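Local coordinates for RNA pseudouridylate synthase domain-containing protein 1 (Homo sapiens, PDB 5VBB), which probably acts as a pseudouridine synthase of the RluA family, binding RNA and isomerising uridine within it to pseudouridine, at residues S115-R120 with C131-Q136; S144-V149 with R177-A182. All coordinates share one frame; numbering follows the deposited sequence.

Interaction 1 of 2, residues S115-R120 with C131-Q136; sequences SHAIGR and CIEGSQ. With SO4 (sulfate ion), chain D.
Ala117 and Glu133 exchange two hydrogen bonds, one of them through a side chain. Ala117 N gives its hydrogen to Glu133 OE2 at 2.8 Å with an N-H...O angle of 165°, reaching the oxygen from above the carboxylate plane. Glu133 N returns a bond to Ala117 O at 2.9 Å. CG of Glu133 sits between its own backbone N and carbonyl carbon (chi1 77°), and the extended chain beyond it carries OE2 to Ala117 N. Further along, Gly119 N meets Cys131 O at 2.8 Å and Cys131 N meets Gly119 O at 2.9 Å, so that N and O of both residues are engaged. Between these pairs, Ile118 faces Ile132 with CA atoms 4.8 Å apart. CG2 of Ile132 packs at 3.7 Å on CB of His116. Ser135 N bonds to Ile132 O, closing a type II turn. Arg120 presents its guanidinium edge to a sulfate, probably from the crystallisation liquor, NE to O1 at 3.0 Å and NH2 to O4; Thr173, Arg172 and Lys142 also bind that ion. The hydrogen-bonded pair Gly119-Cys131 beside the non-hydrogen-bonded pair Ile118-Ile132 marks an antiparallel beta hairpin, tied to strand 138-142 by the Cys131-Cys138 disulfide.

Interaction 2 of 2, residues S144-V149 with R177-A182; sequences SLTDLV and RVHCSA. With SO4 (sulfate ion), chain B.
Thr146 OG1 is gripped by two groups: His179 ND1, 2.7 Å away across the contact, and the side-chain amide nitrogen of Gln175, two residues before the helical segment 177-182. The hydroxyl meets the imidazole at its edge, in the ring plane. OG1 lies anti to the carbonyl carbon of Thr146 (chi1 -59°), which turns the hydroxyl to the helix, while the two side chains slide past each other in opposite directions. His179 holds a chi1 of -92°, well away from a staggered value, consistent with a ring set by its partners at both nitrogens. Its NE2 bonds to the carbonyl oxygen of His116. Ser144 adds a van der Waals touch: its CB stands 3.7 Å from His179 NE2, approaching obliquely, whereas its OG is engaged by Lys142 O. Toward the other end of the contact Leu148 CD1 reaches Cys180 SG at 4.3 Å, a looser apolar meeting, and both side chains also touch Leu166 of strand 159-168. Arg177 has a different role on this helix. Its NH1 binds O1 of a second sulfate, likewise probably from the liquor, at 2.7 Å (N-H...O angle 159°), NH2 adds a weak bond to the same oxygen, and salt bridges join the guanidinium to Asp190 and to Asp67, the active-site aspartate by similarity. Since a carbonyl oxygen only accepts, NE2 of His179 is probably the donor to His116; with ND1 also engaged, the buried imidazole has both nitrogens satisfied, which should hold the ring's rotation and link the start of strand 146-156 to helix 175-182.

Overall arrangement
Interactions 1 and 2 follow one another along the chain, on the same side of its centre, and their own centres are 11 Å apart. Interaction 1 belongs to the small three-stranded sheet; interaction 2 sets strand 146-156 of the large antiparallel sheet against helix 175-182. They touch directly: Ile118 N makes a weak hydrogen bond to Ser144 OG, and Ile132 CG1 is 3.4 Å from Ala182 CB. Helix 175-182 is thus shared, contacting the hairpin as well as the large sheet. From the side chain of Asp67, the active-site residue by similarity, that of Arg120 is about 9 Å away and that of Cys180 about 12 Å, whereas Arg177, on the same helix, contacts Asp67 directly.

Interaction 1 of 2, residues S115-R120 with C131-Q136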
ATOM      1  N   SER A 115       8.221 -12.979   7.098  1.00 34.54           N
ATOM      2  CA  SER A 115       7.274 -13.686   7.958  1.00 35.19           C
ATOM      3  C   SER A 115       7.342 -13.280   9.429  1.00 41.62           C
ATOM      4  O   SER A 115       6.560 -13.813  10.200  1.00 39.88           O
ATOM      5  CB  SER A 115       7.545 -15.182   7.834  1.00 38.36           C
ATOM      6  OG  SER A 115       8.850 -15.501   8.294  1.00 41.82           O
ATOM      7  N   HIS A 116       8.248 -12.363   9.832  1.00 39.99           N
ATOM      8  CA  HIS A 116       8.366 -11.960  11.242  1.00 43.29           C
ATOM      9  C   HIS A 116       7.028 -11.452  11.718  1.00 42.89           C
ATOM     10  O   HIS A 116       6.405 -10.644  11.031  1.00 38.39           O
ATOM     11  CB  HIS A 116       9.367 -10.818  11.451  1.00 47.69           C
ATOM     12  CG  HIS A 116      10.795 -11.122  11.121  1.00 54.30           C
ATOM     13  ND1 HIS A 116      11.296 -12.409  11.168  1.00 58.36           N
ATOM     14  CD2 HIS A 116      11.784 -10.275  10.757  1.00 57.47           C
ATOM     15  CE1 HIS A 116      12.573 -12.304  10.832  1.00 58.85           C
ATOM     16  NE2 HIS A 116      12.899 -11.035  10.554  1.00 58.36           N
ATOM     17  N   ALA A 117       6.596 -11.912  12.892  1.00 40.95           N
ATOM     18  CA  ALA A 117       5.316 -11.517  13.471  1.00 38.68           C
ATOM     19  C   ALA A 117       5.376 -10.034  13.887  1.00 41.91           C
ATOM     20  O   ALA A 117       6.440  -9.555  14.259  1.00 40.99           O
ATOM     21  CB  ALA A 117       4.975 -12.411  14.653  1.00 38.74           C
ATOM     22  N   ILE A 118       4.231  -9.329  13.778  1.00 37.62           N
ATOM     23  CA  ILE A 118       4.079  -7.910  14.080  1.00 36.25           C
ATOM     24  C   ILE A 118       3.218  -7.764  15.305  1.00 40.71           C
ATOM     25  O   ILE A 118       2.138  -8.315  15.355  1.00 41.75           O
ATOM     26  CB  ILE A 118       3.513  -7.144  12.863  1.00 37.19           C
ATOM     27  CG1 ILE A 118       4.508  -7.269  11.699  1.00 36.54           C
ATOM     28  CG2 ILE A 118       3.257  -5.658  13.201  1.00 39.91           C
ATOM     29  CD1 ILE A 118       4.116  -6.630  10.364  1.00 33.36           C
ATOM     30  N   GLY A 119       3.729  -7.056  16.297  1.00 40.56           N
ATOM     31  CA  GLY A 119       2.997  -6.733  17.508  1.00 41.27           C
ATOM     32  C   GLY A 119       2.862  -5.236  17.648  1.00 44.64           C
ATOM     33  O   GLY A 119       3.291  -4.471  16.776  1.00 40.48           O
ATOM     34  N   ARG A 120       2.279  -4.803  18.757  1.00 45.72           N
ATOM     35  CA  ARG A 120       2.109  -3.382  19.031  1.00 46.16           C
ATOM     36  C   ARG A 120       3.193  -2.960  20.030  1.00 50.19           C
ATOM     37  O   ARG A 120       3.617  -3.720  20.910  1.00 47.04           O
ATOM     38  CB  ARG A 120       0.671  -3.073  19.470  1.00 50.46           C
ATOM     39  CG  ARG A 120      -0.208  -2.917  18.229  1.00 63.31           C
ATOM     40  CD  ARG A 120      -1.698  -3.063  18.459  1.00 67.35           C
ATOM     41  NE  ARG A 120      -2.451  -2.853  17.216  1.00 65.15           N
ATOM     42  CZ  ARG A 120      -2.752  -1.668  16.678  1.00 73.36           C
ATOM     43  NH1 ARG A 120      -2.367  -0.540  17.268  1.00 57.40           N
ATOM     44  NH2 ARG A 120      -3.440  -1.604  15.544  1.00 64.33           N
ATOM     45  N   CYS A 131       5.651  -3.001  15.852  1.00 42.13           N
ATOM     46  CA  CYS A 131       7.016  -3.521  15.958  1.00 43.64           C
ATOM     47  C   CYS A 131       7.096  -4.980  15.572  1.00 45.29           C
ATOM     48  O   CYS A 131       6.106  -5.683  15.591  1.00 42.88           O
ATOM     49  CB  CYS A 131       7.532  -3.340  17.382  1.00 48.05           C
ATOM     50  SG  CYS A 131       6.470  -4.091  18.637  1.00 54.44           S
ATOM     51  N   ILE A 132       8.318  -5.442  15.340  1.00 44.10           N
ATOM     52  CA  ILE A 132       8.622  -6.838  15.023  1.00 45.30           C
ATOM     53  C   ILE A 132       8.747  -7.602  16.317  1.00 47.77           C
ATOM     54  O   ILE A 132       9.331  -7.074  17.270  1.00 45.37           O
ATOM     55  CB  ILE A 132       9.968  -6.903  14.230  1.00 51.01           C
ATOM     56  CG1 ILE A 132       9.828  -6.178  12.896  1.00 52.52           C
ATOM     57  CG2 ILE A 132      10.429  -8.315  14.015  1.00 55.27           C
ATOM     58  CD1 ILE A 132       8.970  -6.947  11.826  1.00 56.80           C
ATOM     59  N   GLU A 133       8.311  -8.881  16.326  1.00 45.95           N
ATOM     60  CA  GLU A 133       8.424  -9.785  17.491  1.00 47.84           C
ATOM     61  C   GLU A 133       9.878  -9.848  17.913  1.00 52.43           C
ATOM     62  O   GLU A 133      10.755  -9.778  17.056  1.00 52.19           O
ATOM     63  CB  GLU A 133       7.953 -11.207  17.120  1.00 50.09           C
ATOM     64  CG  GLU A 133       9.003 -11.959  16.302  1.00 61.98           C
ATOM     65  CD  GLU A 133       8.621 -13.283  15.699  1.00 69.78           C
ATOM     66  OE1 GLU A 133       8.695 -14.300  16.422  1.00 77.54           O
ATOM     67  OE2 GLU A 133       8.433 -13.326  14.464  1.00 40.30           O
ATOM     68  N   GLY A 134      10.148  -9.911  19.207  1.00 51.64           N
ATOM     69  CA  GLY A 134      11.531  -9.931  19.677  1.00 52.17           C
ATOM     70  C   GLY A 134      12.117  -8.556  19.988  1.00 56.02           C
ATOM     71  O   GLY A 134      13.022  -8.464  20.827  1.00 56.04           O
ATOM     72  N   SER A 135      11.643  -7.483  19.324  0.50 51.09           N
ATOM     73  CA  SER A 135      12.133  -6.133  19.616  0.50 51.68           C
ATOM     74  C   SER A 135      11.660  -5.716  21.018  0.50 58.31           C
ATOM     75  O   SER A 135      10.696  -6.281  21.538  0.50 56.48           O
ATOM     76  CB  SER A 135      11.670  -5.135  18.560  0.50 51.88           C
ATOM     77  OG  SER A 135      10.270  -4.931  18.613  0.50 53.25           O
ATOM     78  N   GLN A 136      12.379  -4.775  21.646  1.00 59.13           N
ATOM     79  CA  GLN A 136      12.085  -4.329  23.030  1.00 61.44           C
ATOM     80  C   GLN A 136      10.634  -3.831  23.190  1.00 63.60           C
ATOM     81  O   GLN A 136      10.167  -3.030  22.385  1.00 62.08           O
ATOM     82  CB  GLN A 136      13.075  -3.230  23.518  1.00 63.54           C
TER
HETATM   83  S   SO4 D 303      -3.170  -5.447  14.171  1.00 49.49           S
HETATM   84  O1  SO4 D 303      -3.056  -5.344  15.622  1.00 52.31           O
HETATM   85  O2  SO4 D 303      -4.161  -6.485  13.813  1.00 51.62           O
HETATM   86  O3  SO4 D 303      -1.854  -5.720  13.572  1.00 43.47           O
HETATM   87  O4  SO4 D 303      -3.619  -4.183  13.670  1.00 51.10           O

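Interaction 2 of 2, residues S144-V149 with R177-A182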
ATOM      1  N   SER A 144       1.843 -12.806  10.400  1.00 33.06           N
ATOM      2  CA  SER A 144       2.288 -11.838   9.421  1.00 31.81           C
ATOM      3  C   SER A 144       2.991 -12.477   8.280  1.00 34.39           C
ATOM      4  O   SER A 144       3.832 -13.350   8.499  1.00 35.69           O
ATOM      5  CB  SER A 144       3.211 -10.822  10.091  1.00 37.14           C
ATOM      6  OG  SER A 144       2.671 -10.281  11.288  1.00 41.19           O
ATOM      7  N   LEU A 145       2.689 -12.038   7.069  1.00 30.51           N
ATOM      8  CA  LEU A 145       3.369 -12.556   5.888  1.00 32.72           C
ATOM      9  C   LEU A 145       3.285 -11.553   4.754  1.00 34.54           C
ATOM     10  O   LEU A 145       2.180 -11.231   4.289  1.00 32.59           O
ATOM     11  CB  LEU A 145       2.772 -13.873   5.441  1.00 34.48           C
ATOM     12  CG  LEU A 145       3.479 -14.563   4.233  1.00 42.16           C
ATOM     13  CD1 LEU A 145       4.922 -14.776   4.475  1.00 44.55           C
ATOM     14  CD2 LEU A 145       2.910 -15.863   4.005  1.00 45.17           C
ATOM     15  N   THR A 146       4.448 -11.105   4.285  1.00 31.73           N
ATOM     16  CA  THR A 146       4.596 -10.193   3.159  1.00 32.21           C
ATOM     17  C   THR A 146       5.534 -10.807   2.149  1.00 38.10           C
ATOM     18  O   THR A 146       6.679 -11.150   2.472  1.00 39.01           O
ATOM     19  CB  THR A 146       5.162  -8.804   3.543  1.00 36.25           C
ATOM     20  OG1 THR A 146       4.325  -8.175   4.482  1.00 36.34           O
ATOM     21  CG2 THR A 146       5.266  -7.874   2.337  1.00 35.99           C
ATOM     22  N   ASP A 147       5.045 -10.957   0.943  1.00 33.32           N
ATOM     23  CA  ASP A 147       5.834 -11.420  -0.182  1.00 34.57           C
ATOM     24  C   ASP A 147       6.383 -10.199  -0.925  1.00 35.37           C
ATOM     25  O   ASP A 147       5.621  -9.351  -1.372  1.00 35.69           O
ATOM     26  CB  ASP A 147       4.957 -12.267  -1.077  1.00 37.34           C
ATOM     27  CG  ASP A 147       5.613 -12.848  -2.295  1.00 47.99           C
ATOM     28  OD1 ASP A 147       6.815 -13.153  -2.233  1.00 46.46           O
ATOM     29  OD2 ASP A 147       4.896 -13.095  -3.284  1.00 56.95           O
ATOM     30  N   LEU A 148       7.687 -10.110  -1.050  1.00 34.17           N
ATOM     31  CA  LEU A 148       8.360  -8.957  -1.678  1.00 31.66           C
ATOM     32  C   LEU A 148       9.069  -9.446  -2.936  1.00 36.36           C
ATOM     33  O   LEU A 148       9.927 -10.324  -2.840  1.00 37.17           O
ATOM     34  CB  LEU A 148       9.387  -8.378  -0.686  1.00 31.66           C
ATOM     35  CG  LEU A 148      10.206  -7.140  -1.081  1.00 33.18           C
ATOM     36  CD1 LEU A 148      10.675  -6.400   0.138  1.00 34.97           C
ATOM     37  CD2 LEU A 148      11.476  -7.489  -1.923  1.00 34.92           C
ATOM     38  N   VAL A 149       8.811  -8.807  -4.069  1.00 33.11           N
ATOM     39  CA  VAL A 149       9.461  -9.090  -5.353  1.00 33.70           C
ATOM     40  C   VAL A 149      10.206  -7.797  -5.796  1.00 37.07           C
ATOM     41  O   VAL A 149       9.590  -6.727  -5.959  1.00 35.75           O
ATOM     42  CB  VAL A 149       8.412  -9.547  -6.411  1.00 36.10           C
ATOM     43  CG1 VAL A 149       9.065  -9.806  -7.765  1.00 37.72           C
ATOM     44  CG2 VAL A 149       7.676 -10.804  -5.946  1.00 36.12           C
ATOM     45  N   ARG A 177       5.166  -1.406   5.888  1.00 35.09           N
ATOM     46  CA  ARG A 177       6.176  -0.470   6.350  1.00 35.47           C
ATOM     47  C   ARG A 177       7.027  -1.071   7.439  1.00 39.14           C
ATOM     48  O   ARG A 177       8.236  -0.841   7.476  1.00 38.73           O
ATOM     49  CB  ARG A 177       5.513   0.801   6.867  1.00 32.13           C
ATOM     50  CG  ARG A 177       4.799   1.581   5.773  1.00 33.19           C
ATOM     51  CD  ARG A 177       3.701   2.429   6.360  1.00 37.17           C
ATOM     52  NE  ARG A 177       4.288   3.584   7.043  1.00 43.05           N
ATOM     53  CZ  ARG A 177       3.605   4.571   7.607  1.00 54.68           C
ATOM     54  NH1 ARG A 177       2.278   4.556   7.614  1.00 42.96           N
ATOM     55  NH2 ARG A 177       4.241   5.576   8.183  1.00 44.58           N
ATOM     56  N   VAL A 178       6.406  -1.848   8.333  1.00 36.77           N
ATOM     57  CA  VAL A 178       7.166  -2.466   9.422  1.00 36.24           C
ATOM     58  C   VAL A 178       8.085  -3.564   8.883  1.00 38.13           C
ATOM     59  O   VAL A 178       9.251  -3.663   9.304  1.00 36.33           O
ATOM     60  CB  VAL A 178       6.209  -2.985  10.504  1.00 40.37           C
ATOM     61  CG1 VAL A 178       6.947  -3.847  11.549  1.00 41.90           C
ATOM     62  CG2 VAL A 178       5.485  -1.824  11.157  1.00 40.25           C
ATOM     63  N   HIS A 179       7.545  -4.418   8.007  1.00 35.47           N
ATOM     64  CA  HIS A 179       8.304  -5.523   7.435  1.00 34.14           C
ATOM     65  C   HIS A 179       9.513  -5.039   6.611  1.00 37.93           C
ATOM     66  O   HIS A 179      10.588  -5.628   6.720  1.00 35.44           O
ATOM     67  CB  HIS A 179       7.410  -6.418   6.586  1.00 33.58           C
ATOM     68  CG  HIS A 179       6.779  -7.582   7.315  1.00 35.39           C
ATOM     69  ND1 HIS A 179       5.829  -8.357   6.705  1.00 36.20           N
ATOM     70  CD2 HIS A 179       6.991  -8.061   8.568  1.00 36.17           C
ATOM     71  CE1 HIS A 179       5.479  -9.278   7.600  1.00 35.61           C
ATOM     72  NE2 HIS A 179       6.210  -9.167   8.710  1.00 36.12           N
ATOM     73  N   CYS A 180       9.330  -4.026   5.758  1.00 35.88           N
ATOM     74  CA  CYS A 180      10.441  -3.525   4.915  1.00 35.76           C
ATOM     75  C   CYS A 180      11.539  -2.863   5.774  1.00 39.03           C
ATOM     76  O   CYS A 180      12.726  -3.139   5.591  1.00 35.55           O
ATOM     77  CB  CYS A 180       9.882  -2.577   3.856  1.00 35.78           C
ATOM     78  SG  CYS A 180       8.872  -3.433   2.617  1.00 38.52           S
ATOM     79  N   SER A 181      11.123  -2.106   6.797  1.00 37.28           N
ATOM     80  CA  SER A 181      12.034  -1.487   7.756  1.00 38.94           C
ATOM     81  C   SER A 181      12.789  -2.555   8.550  1.00 44.37           C
ATOM     82  O   SER A 181      13.998  -2.418   8.762  1.00 45.22           O
ATOM     83  CB  SER A 181      11.264  -0.558   8.689  1.00 40.47           C
ATOM     84  OG  SER A 181      12.118  -0.012   9.679  1.00 59.42           O
ATOM     85  N   ALA A 182      12.100  -3.640   8.939  1.00 42.23           N
ATOM     86  CA  ALA A 182      12.703  -4.758   9.662  1.00 43.30           C
ATOM     87  C   ALA A 182      13.777  -5.484   8.823  1.00 48.13           C
ATOM     88  O   ALA A 182      14.705  -6.042   9.399  1.00 48.45           O
ATOM     89  CB  ALA A 182      11.635  -5.746  10.079  1.00 43.47           C
TER
HETATM   90  S   SO4 B 301       0.516   7.584   8.477  1.00 51.06           S
HETATM   91  O1  SO4 B 301       1.399   6.615   9.144  1.00 54.16           O
HETATM   92  O2  SO4 B 301      -0.648   7.796   9.346  1.00 52.21           O
HETATM   93  O3  SO4 B 301       1.200   8.834   8.224  1.00 48.94           O
HETATM   94  O4  SO4 B 301       0.105   7.065   7.177  1.00 46.76           O